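Local coordinates for D-isomer specific 2-hydroxyacid dehydrogenase family protein (Desulfovibrio vulgaris, PDB 5TX7) that probably interconverts D-2-hydroxy acids and their 2-oxo acids, using NAD as the redox partner, at residues I17-I22 and G26-H31; A46-T51 and A304-F309; V5-Y10 and D37-R42; R33-S36 and E41-A44; S59-L64 and V82-V87. All coordinates share one frame; numbering follows the deposited sequence.

Interaction 1: residues I17-I22 and G26-H31; sequences ISWAPI and GELVVH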
# COMPACT_ATOMS: atom_id res chain seq x y z
N ILE A 17 2.20 21.02 10.65
CA ILE A 17 2.67 21.92 9.61
C ILE A 17 2.67 23.33 10.22
O ILE A 17 2.64 23.46 11.43
CB ILE A 17 1.87 21.79 8.28
CG1 ILE A 17 0.39 22.16 8.45
CG2 ILE A 17 1.98 20.37 7.78
CD1 ILE A 17 -0.39 22.22 7.16
N SER A 18 2.73 24.36 9.39
CA SER A 18 2.94 25.73 9.85
C SER A 18 1.99 26.70 9.15
O SER A 18 1.79 26.61 7.94
CB SER A 18 4.38 26.14 9.55
OG SER A 18 4.60 27.49 9.92
N TRP A 19 1.43 27.62 9.93
CA TRP A 19 0.64 28.73 9.38
C TRP A 19 1.55 29.87 8.87
O TRP A 19 1.05 30.85 8.34
CB TRP A 19 -0.32 29.29 10.45
CG TRP A 19 -1.39 28.36 10.80
CD1 TRP A 19 -1.43 27.51 11.86
CD2 TRP A 19 -2.60 28.14 10.07
NE1 TRP A 19 -2.58 26.78 11.85
CE2 TRP A 19 -3.33 27.15 10.76
CE3 TRP A 19 -3.14 28.70 8.90
CZ2 TRP A 19 -4.57 26.69 10.32
CZ3 TRP A 19 -4.38 28.24 8.46
CH2 TRP A 19 -5.07 27.24 9.17
N ALA A 20 2.87 29.74 9.02
CA ALA A 20 3.79 30.82 8.65
C ALA A 20 3.53 31.51 7.29
O ALA A 20 3.61 32.74 7.21
CB ALA A 20 5.24 30.34 8.74
N PRO A 21 3.22 30.74 6.24
CA PRO A 21 2.93 31.41 4.95
C PRO A 21 1.74 32.36 4.99
O PRO A 21 1.76 33.37 4.30
CB PRO A 21 2.65 30.23 4.00
CG PRO A 21 3.38 29.08 4.60
CD PRO A 21 3.27 29.27 6.09
N ILE A 22 0.72 32.05 5.79
CA ILE A 22 -0.43 32.93 6.00
C ILE A 22 -0.07 34.08 6.97
O ILE A 22 -0.47 35.22 6.75
CB ILE A 22 -1.65 32.18 6.58
CG1 ILE A 22 -1.99 30.90 5.80
CG2 ILE A 22 -2.88 33.09 6.63
CD1 ILE A 22 -2.52 31.08 4.41
N GLY A 26 -0.64 39.04 7.12
CA GLY A 26 -1.61 39.70 7.98
C GLY A 26 -1.60 39.15 9.38
O GLY A 26 -0.73 38.38 9.75
N GLU A 27 -2.59 39.57 10.15
CA GLU A 27 -2.79 39.10 11.52
C GLU A 27 -3.74 37.93 11.44
O GLU A 27 -4.88 38.10 11.03
CB GLU A 27 -3.35 40.22 12.42
CG GLU A 27 -2.28 41.15 12.99
CD GLU A 27 -1.08 40.39 13.57
OE1 GLU A 27 -1.31 39.54 14.47
OE2 GLU A 27 0.07 40.61 13.11
N LEU A 28 -3.27 36.76 11.84
CA LEU A 28 -4.07 35.54 11.75
C LEU A 28 -4.62 35.11 13.10
O LEU A 28 -3.92 35.18 14.10
CB LEU A 28 -3.22 34.40 11.20
CG LEU A 28 -3.86 33.03 11.00
CD1 LEU A 28 -4.98 33.09 9.99
CD2 LEU A 28 -2.80 32.09 10.53
N VAL A 29 -5.88 34.68 13.11
CA VAL A 29 -6.46 33.98 14.24
C VAL A 29 -6.95 32.63 13.72
O VAL A 29 -7.63 32.58 12.69
CB VAL A 29 -7.62 34.76 14.88
CG1 VAL A 29 -8.17 34.01 16.06
CG2 VAL A 29 -7.13 36.11 15.36
N VAL A 30 -6.58 31.54 14.40
CA VAL A 30 -6.96 30.20 13.97
C VAL A 30 -7.84 29.54 15.02
O VAL A 30 -7.37 29.23 16.10
CB VAL A 30 -5.73 29.31 13.74
CG1 VAL A 30 -6.16 27.92 13.24
CG2 VAL A 30 -4.75 29.96 12.76
N HIS A 31 -9.11 29.34 14.69
CA HIS A 31 -10.01 28.53 15.50
C HIS A 31 -9.95 27.10 14.98
O HIS A 31 -9.92 26.89 13.76
CB HIS A 31 -11.44 29.03 15.44
CG HIS A 31 -11.61 30.41 15.98
ND1 HIS A 31 -11.67 31.52 15.18
CD2 HIS A 31 -11.77 30.85 17.25
CE1 HIS A 31 -11.83 32.60 15.93
NE2 HIS A 31 -11.89 32.22 17.19
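The hydroxyl oxygen OG of Ser18, at the bend just before Trp19 turns its ring to Leu28 and Val30, accepts from Ala20 N at 3.0 Å with an N-H...O angle of 159°. This capping bond fixes the entry to helix 20-23, the helical link of a beta-alpha-beta unit that joins strand 3-6 to strand 27-30, an outer strand of the parallel sheet. Across the unit the chemistry turns wholly apolar. Both methyls of Val30 meet the indole on overlapping ground. CG2 sits over one face, 3.8 Å from the centroid of the five-membered ring and only 14° from its normal, a CH-pi contact, while CG1 comes nearest to the benzo part, 3.5 Å from Trp19 CZ2. Leu28 crosses Trp19 at about a right angle. Its CG stands opposite the backbone N (chi1 -179°), which carries the two methyls out from the strand. CD2 sits between Trp19 and Ile22, approaching Trp19 CB at 3.7 Å and coming to the indole obliquely. Within residues 17-22, Ile22 places CG1 in the plane of the indole, at its edge. Met299 of helix 292-310 and Ala6 of the neighbouring strand add further packing against Trp19, so helix, strand and long helix share this one ring. The small apolar cluster closes where Ile22 CG2 lies 4.0 Å from Leu28 CD1.

Interaction 2: residues A46-T51 and A304-F309; sequences AHVVLT and ANIRSF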
# COMPACT_ATOMS: atom_id res chain seq x y z
N ALA A 46 -12.89 40.61 10.18
CA ALA A 46 -11.93 39.97 9.29
C ALA A 46 -12.05 40.46 7.85
O ALA A 46 -13.14 40.49 7.30
CB ALA A 46 -12.13 38.45 9.32
N HIS A 47 -10.91 40.82 7.26
CA HIS A 47 -10.81 41.12 5.83
C HIS A 47 -10.91 39.82 5.02
O HIS A 47 -11.52 39.79 3.94
CB HIS A 47 -9.45 41.72 5.48
CG HIS A 47 -9.18 43.07 6.05
ND1 HIS A 47 -9.08 43.33 7.41
CD2 HIS A 47 -8.89 44.24 5.43
CE1 HIS A 47 -8.78 44.60 7.60
NE2 HIS A 47 -8.65 45.18 6.41
N VAL A 48 -10.27 38.76 5.53
CA VAL A 48 -10.17 37.46 4.86
C VAL A 48 -10.63 36.35 5.79
O VAL A 48 -10.14 36.25 6.93
CB VAL A 48 -8.70 37.13 4.47
CG1 VAL A 48 -8.63 35.81 3.71
CG2 VAL A 48 -8.11 38.23 3.62
N VAL A 49 -11.53 35.50 5.31
CA VAL A 49 -11.98 34.33 6.05
C VAL A 49 -11.50 33.06 5.32
O VAL A 49 -11.63 32.93 4.09
CB VAL A 49 -13.52 34.33 6.20
CG1 VAL A 49 -14.06 32.95 6.59
CG2 VAL A 49 -13.94 35.37 7.22
N LEU A 50 -10.94 32.13 6.09
CA LEU A 50 -10.57 30.80 5.58
C LEU A 50 -11.53 29.76 6.17
O LEU A 50 -11.75 29.74 7.38
CB LEU A 50 -9.14 30.45 5.98
CG LEU A 50 -8.08 31.51 5.66
CD1 LEU A 50 -6.74 31.09 6.26
CD2 LEU A 50 -8.00 31.75 4.14
N THR A 51 -12.14 28.96 5.29
CA THR A 51 -13.05 27.92 5.69
C THR A 51 -12.72 26.65 4.92
O THR A 51 -12.41 26.70 3.74
CB THR A 51 -14.53 28.31 5.46
OG1 THR A 51 -15.39 27.22 5.81
CG2 THR A 51 -14.82 28.70 3.99
N ALA A 304 -0.86 31.78 -1.48
CA ALA A 304 -0.80 32.33 -2.84
C ALA A 304 -2.09 33.02 -3.25
O ALA A 304 -2.03 34.10 -3.85
CB ALA A 304 -0.49 31.23 -3.84
N ASN A 305 -3.23 32.40 -2.94
CA ASN A 305 -4.56 32.98 -3.18
C ASN A 305 -4.73 34.33 -2.47
O ASN A 305 -5.22 35.29 -3.06
CB ASN A 305 -5.68 32.03 -2.66
CG ASN A 305 -5.89 30.79 -3.54
OD1 ASN A 305 -5.27 30.62 -4.58
ND2 ASN A 305 -6.80 29.92 -3.12
N ILE A 306 -4.33 34.39 -1.20
CA ILE A 306 -4.43 35.62 -0.39
C ILE A 306 -3.47 36.68 -0.91
O ILE A 306 -3.85 37.85 -1.01
CB ILE A 306 -4.14 35.35 1.11
CG1 ILE A 306 -5.18 34.41 1.72
CG2 ILE A 306 -4.09 36.64 1.91
CD1 ILE A 306 -4.73 33.77 3.02
N ARG A 307 -2.24 36.28 -1.23
CA ARG A 307 -1.22 37.18 -1.80
C ARG A 307 -1.74 37.81 -3.09
O ARG A 307 -1.66 39.03 -3.27
CB ARG A 307 0.09 36.42 -2.05
CG ARG A 307 1.35 37.28 -2.14
CD ARG A 307 2.65 36.47 -2.25
NE ARG A 307 2.79 35.44 -1.19
CZ ARG A 307 2.69 34.11 -1.35
NH1 ARG A 307 2.49 33.53 -2.55
NH2 ARG A 307 2.82 33.31 -0.29
N SER A 308 -2.33 36.98 -3.96
CA SER A 308 -2.92 37.44 -5.21
C SER A 308 -4.10 38.39 -5.02
O SER A 308 -4.24 39.37 -5.76
CB SER A 308 -3.38 36.26 -6.05
OG SER A 308 -2.28 35.46 -6.42
N PHE A 309 -4.95 38.11 -4.04
CA PHE A 309 -6.06 39.00 -3.73
C PHE A 309 -5.55 40.38 -3.29
O PHE A 309 -6.08 41.39 -3.73
CB PHE A 309 -6.99 38.43 -2.65
CG PHE A 309 -7.99 39.42 -2.18
CD1 PHE A 309 -9.06 39.78 -3.00
CD2 PHE A 309 -7.84 40.07 -0.95
CE1 PHE A 309 -9.98 40.73 -2.59
CE2 PHE A 309 -8.74 41.03 -0.55
CZ PHE A 309 -9.81 41.36 -1.36
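In both Leu50 and Ile306 the first torsion sets CG or CG1 opposite the carbonyl carbon (chi1 -51° and -64°), and in Ile306 an extended second torsion sends CD1 outward. Leu50 answers with CD2, the branch its second torsion does not extend; its CB leaves the strand without facing the helix, yet CD2 arrives 4.0 Å from Ile306 CD1. The two side chains meet at about a right angle. Two residues earlier on strand 48-51, Val48 faces the helix and sets its CG1 4.2 Å from Ile306 CG1, so a single isoleucine spans two strand residues that alternate with Val49 on the other side. The contact lays helix 292-310 against a face of the five-stranded parallel sheet, in a domain that resembles the flavodoxin-like substrate-binding domain of this family. About 250 residues separate the two segments, including the NAD-binding domain, so the helix returns to the first domain near the end of the chain. Ser308 and Asn305 direct their polar groups away from this interface. Ser308 OG and Ser308 N bond to Ala304 O from opposite faces of its carbonyl plane, OG at 2.9 Å, while the side chain of Asn305 bonds to Asn94, Ser71 and Asn316. Phe309 stacks on Phe69. With only methyl and methylene groups meeting at the interface, it depends on shape and burial and imposes no directional bond on how the helix seats.

Interaction 3: residues V5-Y10 and D37-R42; sequences VALDGY and DKIIER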
# COMPACT_ATOMS: atom_id res chain seq x y z
N VAL A 5 -8.95 35.29 9.41
CA VAL A 5 -9.53 34.34 10.37
C VAL A 5 -9.75 32.97 9.71
O VAL A 5 -10.41 32.87 8.67
CB VAL A 5 -10.86 34.85 10.95
CG1 VAL A 5 -11.44 33.86 11.95
CG2 VAL A 5 -10.62 36.18 11.65
N ALA A 6 -9.18 31.93 10.33
CA ALA A 6 -9.46 30.54 9.96
C ALA A 6 -10.51 29.96 10.92
O ALA A 6 -10.27 29.84 12.13
CB ALA A 6 -8.18 29.71 9.99
N LEU A 7 -11.68 29.63 10.37
CA LEU A 7 -12.81 29.18 11.17
C LEU A 7 -12.73 27.70 11.55
O LEU A 7 -13.32 27.30 12.54
CB LEU A 7 -14.14 29.49 10.46
CG LEU A 7 -14.45 30.98 10.25
CD1 LEU A 7 -15.68 31.16 9.37
CD2 LEU A 7 -14.62 31.72 11.58
N ASP A 8 -12.03 26.89 10.76
CA ASP A 8 -11.80 25.49 11.13
C ASP A 8 -10.46 25.01 10.63
O ASP A 8 -10.38 24.26 9.67
CB ASP A 8 -12.95 24.58 10.67
CG ASP A 8 -13.18 24.59 9.16
OD1 ASP A 8 -12.88 25.62 8.50
OD2 ASP A 8 -13.69 23.57 8.63
N GLY A 9 -9.40 25.45 11.30
CA GLY A 9 -8.03 25.17 10.89
C GLY A 9 -7.41 23.89 11.42
O GLY A 9 -6.31 23.51 11.00
N TYR A 10 -8.09 23.20 12.32
CA TYR A 10 -7.49 22.03 12.96
C TYR A 10 -7.17 20.91 11.97
O TYR A 10 -6.05 20.43 11.94
CB TYR A 10 -8.36 21.51 14.10
CG TYR A 10 -7.72 20.37 14.86
CD1 TYR A 10 -6.59 20.59 15.65
CD2 TYR A 10 -8.21 19.09 14.75
CE1 TYR A 10 -5.99 19.54 16.35
CE2 TYR A 10 -7.63 18.04 15.43
CZ TYR A 10 -6.52 18.25 16.23
OH TYR A 10 -5.96 17.18 16.92
N ASP A 37 -23.57 28.77 15.35
CA ASP A 37 -23.96 29.94 16.15
C ASP A 37 -22.81 30.90 16.50
O ASP A 37 -23.07 31.99 17.01
CB ASP A 37 -24.70 29.52 17.44
CG ASP A 37 -23.82 28.70 18.41
OD1 ASP A 37 -23.05 27.83 17.96
OD2 ASP A 37 -23.96 28.92 19.63
N LYS A 38 -21.57 30.51 16.22
CA LYS A 38 -20.39 31.32 16.53
C LYS A 38 -19.69 31.90 15.30
O LYS A 38 -18.66 32.58 15.44
CB LYS A 38 -19.40 30.47 17.35
CG LYS A 38 -19.88 30.06 18.74
CD LYS A 38 -19.17 30.84 19.86
CE LYS A 38 -19.59 30.35 21.23
NZ LYS A 38 -20.93 30.88 21.61
N ILE A 39 -20.24 31.66 14.10
CA ILE A 39 -19.56 32.07 12.85
C ILE A 39 -19.41 33.59 12.77
O ILE A 39 -18.32 34.07 12.48
CB ILE A 39 -20.27 31.53 11.58
CG1 ILE A 39 -20.13 30.01 11.50
CG2 ILE A 39 -19.69 32.14 10.31
CD1 ILE A 39 -21.11 29.35 10.54
N ILE A 40 -20.49 34.33 13.03
CA ILE A 40 -20.48 35.79 12.91
C ILE A 40 -19.54 36.43 13.94
O ILE A 40 -18.74 37.29 13.57
CB ILE A 40 -21.88 36.45 13.06
CG1 ILE A 40 -22.97 35.79 12.21
CG2 ILE A 40 -21.80 37.94 12.75
CD1 ILE A 40 -22.66 35.69 10.75
N GLU A 41 -19.65 36.02 15.21
CA GLU A 41 -18.74 36.46 16.29
C GLU A 41 -17.27 36.39 15.91
O GLU A 41 -16.52 37.36 16.05
CB GLU A 41 -18.89 35.57 17.53
CG GLU A 41 -20.09 35.88 18.40
CD GLU A 41 -20.18 34.97 19.62
OE1 GLU A 41 -19.16 34.31 19.96
OE2 GLU A 41 -21.29 34.93 20.22
N ARG A 42 -16.87 35.21 15.43
CA ARG A 42 -15.48 34.93 15.17
C ARG A 42 -14.97 35.57 13.89
O ARG A 42 -13.79 35.99 13.82
CB ARG A 42 -15.26 33.41 15.15
CG ARG A 42 -15.50 32.79 16.52
CD ARG A 42 -15.35 31.28 16.48
NE ARG A 42 -15.63 30.69 17.79
CZ ARG A 42 -15.49 29.39 18.07
NH1 ARG A 42 -15.08 28.55 17.13
NH2 ARG A 42 -15.76 28.94 19.29
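Leu7 forks between two residues of helix 39-43: CD2 lies 4.0 Å from Arg42 CB, and CD1 lies 4.2 Å from Ile39 CG2. Its CB does not face the helix. Instead, CG set beside the backbone N (chi1 -64°) swings the fork toward it, and an extended second torsion carries CD1 to Ile39 while CD2 branches to Arg42. Val5, two residues earlier and on the strand, behaves differently. Its CB does face the helix, and both methyls approach the carbonyl oxygen of Arg42 from one side, with CG1 3.7 Å and CG2 3.8 Å from Arg42 O. Arg42 itself uses only its root here. From CG to NE the chain runs fully extended and carries the guanidinium away to Thr34, its main polar partner. Lys38 CB, four residues earlier in the chain, rests 3.7 Å above one face of that guanidinium, offset toward its rim, so an aliphatic carbon lines part of the flat group. These contacts of methyls with side-chain carbon and a backbone oxygen seat helix 39-43 on the parallel sheet. Strand 3-6 pairs with strand 48-51 through Val5, bonded to Val48 and Leu50, and with strand 27-30 through Ala6. Helix 39-43 thus passes over strand 3-6 while connecting the two strands that flank it, as in a beta-alpha-beta crossover.

Interaction 4: residues R33-S36 and E41-A44; sequences RTPS and ERAA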
# COMPACT_ATOMS: atom_id res chain seq x y z
N ARG A 33 -12.20 24.69 15.16
CA ARG A 33 -13.48 24.51 14.47
C ARG A 33 -14.44 25.58 14.98
O ARG A 33 -14.18 26.22 16.02
CB ARG A 33 -14.05 23.13 14.74
CG ARG A 33 -14.29 22.82 16.19
CD ARG A 33 -14.38 21.31 16.46
NE ARG A 33 -13.14 20.58 16.15
CZ ARG A 33 -12.05 20.52 16.93
NH1 ARG A 33 -11.97 21.18 18.08
NH2 ARG A 33 -10.99 19.81 16.52
N THR A 34 -15.53 25.77 14.25
CA THR A 34 -16.53 26.76 14.61
C THR A 34 -17.95 26.23 14.46
O THR A 34 -18.37 25.93 13.36
CB THR A 34 -16.35 28.04 13.78
OG1 THR A 34 -15.10 28.64 14.11
CG2 THR A 34 -17.46 29.05 14.08
N PRO A 35 -18.70 26.11 15.58
CA PRO A 35 -20.15 25.80 15.41
C PRO A 35 -20.90 26.95 14.76
O PRO A 35 -20.45 28.09 14.79
CB PRO A 35 -20.64 25.54 16.85
CG PRO A 35 -19.63 26.16 17.74
CD PRO A 35 -18.31 26.23 17.00
N SER A 36 -22.03 26.62 14.15
CA SER A 36 -22.84 27.57 13.35
C SER A 36 -23.24 28.87 14.07
O SER A 36 -23.23 29.95 13.46
CB SER A 36 -24.11 26.86 12.91
OG SER A 36 -24.72 26.24 14.04
N GLU A 41 -19.65 36.02 15.21
CA GLU A 41 -18.74 36.46 16.29
C GLU A 41 -17.27 36.39 15.91
O GLU A 41 -16.52 37.36 16.05
CB GLU A 41 -18.89 35.57 17.53
CG GLU A 41 -20.09 35.88 18.40
CD GLU A 41 -20.18 34.97 19.62
OE1 GLU A 41 -19.16 34.31 19.96
OE2 GLU A 41 -21.29 34.93 20.22
N ARG A 42 -16.87 35.21 15.43
CA ARG A 42 -15.48 34.93 15.17
C ARG A 42 -14.97 35.57 13.89
O ARG A 42 -13.79 35.99 13.82
CB ARG A 42 -15.26 33.41 15.15
CG ARG A 42 -15.50 32.79 16.52
CD ARG A 42 -15.35 31.28 16.48
NE ARG A 42 -15.63 30.69 17.79
CZ ARG A 42 -15.49 29.39 18.07
NH1 ARG A 42 -15.08 28.55 17.13
NH2 ARG A 42 -15.76 28.94 19.29
N ALA A 43 -15.84 35.65 12.89
CA ALA A 43 -15.48 36.23 11.60
C ALA A 43 -15.55 37.77 11.60
O ALA A 43 -15.00 38.41 10.69
CB ALA A 43 -16.36 35.66 10.50
N ALA A 44 -16.21 38.35 12.60
CA ALA A 44 -16.37 39.80 12.68
C ALA A 44 -15.01 40.52 12.68
O ALA A 44 -14.07 40.07 13.36
CB ALA A 44 -17.19 40.20 13.90
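Arg42 NH1 donates to two oxygens of the loop before its own helix. The bond to Thr34 OG1 spans 3.0 Å with an N-H...O angle of 148°; that to Arg33 O, at 2.7 Å, is weak because it bends to 123°. Both acceptors come to the edge of the guanidinium near its plane, Thr34 OG1 tilted a little out of it. Around this grip lies a second layer of carbon. Thr34 slides past the arginine in the opposite direction, its CG2 3.9 Å from Arg42 CD, and Pro35 CD approaches NH1 obliquely at 4.0 Å. The first torsion of Thr34 (chi1 -65°) sets OG1 beside its backbone N, toward the arginine, and CG2 opposite that N. The same hydroxyl also bonds to Leu7 O, so it serves two elements at once and steadies the group that receives the arginine. Further out, Arg33 turns its own side chain elsewhere, and its NE forms a salt bridge to Asp135 of the second subunit. The loop follows strand 27-30 and precedes helix 39-43; Arg42 ties it back to that helix, while Thr34 fastens it to the chain just beyond strand 3-6.

Interaction 5: residues S59-L64 and V82-V87; sequences SALQAL and VAAAGV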
# COMPACT_ATOMS: atom_id res chain seq x y z
N SER A 59 -26.88 35.18 4.58
CA SER A 59 -27.15 35.87 5.85
C SER A 59 -25.88 36.09 6.67
O SER A 59 -25.72 37.14 7.25
CB SER A 59 -28.25 35.14 6.64
OG SER A 59 -27.75 33.98 7.29
N ALA A 60 -24.99 35.10 6.71
CA ALA A 60 -23.66 35.27 7.35
C ALA A 60 -22.77 36.28 6.61
O ALA A 60 -22.13 37.11 7.27
CB ALA A 60 -22.93 33.93 7.47
N LEU A 61 -22.74 36.21 5.28
CA LEU A 61 -21.94 37.12 4.44
C LEU A 61 -22.37 38.59 4.57
O LEU A 61 -21.54 39.46 4.67
CB LEU A 61 -21.97 36.68 2.97
CG LEU A 61 -21.35 35.31 2.62
CD1 LEU A 61 -21.91 34.76 1.30
CD2 LEU A 61 -19.83 35.31 2.61
N GLN A 62 -23.67 38.85 4.58
CA GLN A 62 -24.19 40.21 4.82
C GLN A 62 -23.99 40.75 6.25
O GLN A 62 -23.99 41.96 6.46
CB GLN A 62 -25.68 40.29 4.49
CG GLN A 62 -25.94 40.23 3.01
CD GLN A 62 -27.36 40.56 2.72
OE1 GLN A 62 -28.26 39.88 3.20
NE2 GLN A 62 -27.58 41.61 1.94
N ALA A 63 -23.83 39.85 7.22
CA ALA A 63 -23.52 40.22 8.61
C ALA A 63 -22.01 40.42 8.84
O ALA A 63 -21.59 40.70 9.96
CB ALA A 63 -24.05 39.17 9.57
N LEU A 64 -21.21 40.32 7.76
CA LEU A 64 -19.78 40.58 7.80
C LEU A 64 -19.41 41.63 6.74
O LEU A 64 -18.75 41.32 5.76
CB LEU A 64 -19.03 39.27 7.57
CG LEU A 64 -19.28 38.13 8.55
CD1 LEU A 64 -18.66 36.85 8.02
CD2 LEU A 64 -18.75 38.44 9.94
N VAL A 82 -21.24 30.81 -2.95
CA VAL A 82 -20.29 31.67 -3.66
C VAL A 82 -20.98 32.67 -4.59
O VAL A 82 -20.39 33.70 -4.92
CB VAL A 82 -19.18 30.89 -4.41
CG1 VAL A 82 -18.41 29.99 -3.46
CG2 VAL A 82 -19.74 30.09 -5.58
N ALA A 83 -22.20 32.35 -5.02
CA ALA A 83 -23.01 33.31 -5.80
C ALA A 83 -23.40 34.53 -4.95
O ALA A 83 -23.26 35.66 -5.40
CB ALA A 83 -24.26 32.62 -6.36
N ALA A 84 -23.88 34.29 -3.74
CA ALA A 84 -24.18 35.37 -2.80
C ALA A 84 -22.94 36.21 -2.50
O ALA A 84 -23.00 37.43 -2.44
CB ALA A 84 -24.74 34.81 -1.50
N ALA A 85 -21.81 35.54 -2.30
CA ALA A 85 -20.53 36.23 -2.13
C ALA A 85 -20.21 37.15 -3.31
O ALA A 85 -19.79 38.29 -3.11
CB ALA A 85 -19.41 35.24 -1.88
N GLY A 86 -20.44 36.65 -4.52
CA GLY A 86 -20.20 37.40 -5.75
C GLY A 86 -20.96 38.71 -5.79
O GLY A 86 -20.36 39.79 -5.98
N VAL A 87 -22.28 38.64 -5.58
CA VAL A 87 -23.15 39.82 -5.69
C VAL A 87 -22.82 40.89 -4.64
O VAL A 87 -22.98 42.08 -4.90
CB VAL A 87 -24.68 39.46 -5.71
CG1 VAL A 87 -25.00 38.46 -6.82
CG2 VAL A 87 -25.18 38.93 -4.37
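Leu61 points its side chain at Ala84 and Ala85, and each atom along it draws nearer. CB already faces helix 82-87 but remains 5.7 Å from Ala85 CB. At CG, set opposite the carbonyl carbon (chi1 -64°), the gap to Ala85 CB narrows to 4.9 Å. The branches then divide. CD1 does the touching, 4.0 Å from Ala84 CB, 3.7 Å from Ala85 N and 4.1 Å from Ala85 CB, so a single methyl rests against two successive residues and the backbone between them. Leu61 CD2 stays a little farther off, 4.5 Å from Ala85 CB. In a domain of probably flavodoxin-like fold, each of the two short helices follows a strand of the parallel sheet, helix 58-62 after strand 48-51 and helix 82-87 after strand 69-72, and alanines on the second allow the backbones to come close, Leu61 and Ala85 being nearest. Leu67 and Leu88 add to the apolar surroundings of Leu61, and Val92 of strand 92-93, an outermost strand of this sheet, touches Ala85. Helix 58-62 also meets helix 39-43, where Ala60 packs on Ile40. The helix starts are held alike: Asp57 OD1 is hydrogen-bonded to Ala60 N, and Asp81 OD1 to Ala84 N.

Together the five contacts illustrate how a parallel sheet is dressed on its two faces. Interactions 1 and 2 bring helices 20-23 and 292-310 to one face, where Ile22 CD1 meets Ile306 CD1 at 3.7 Å; interaction 3 seats helix 39-43 on the other. Interactions 2, 3 and 5 are buried and mainly apolar, with methyls also against backbone atoms in 3 and 5, whereas 1 and 4 lie at the surface. Interaction 1 adds a CH-pi contact, and interaction 4 alone has hydrogen bonds between its segments. Interactions 3 and 4 share Arg42, whose root packs inward while its end binds the loop. Ile40 and Ala43 carry helix 39-43 on to interaction 5.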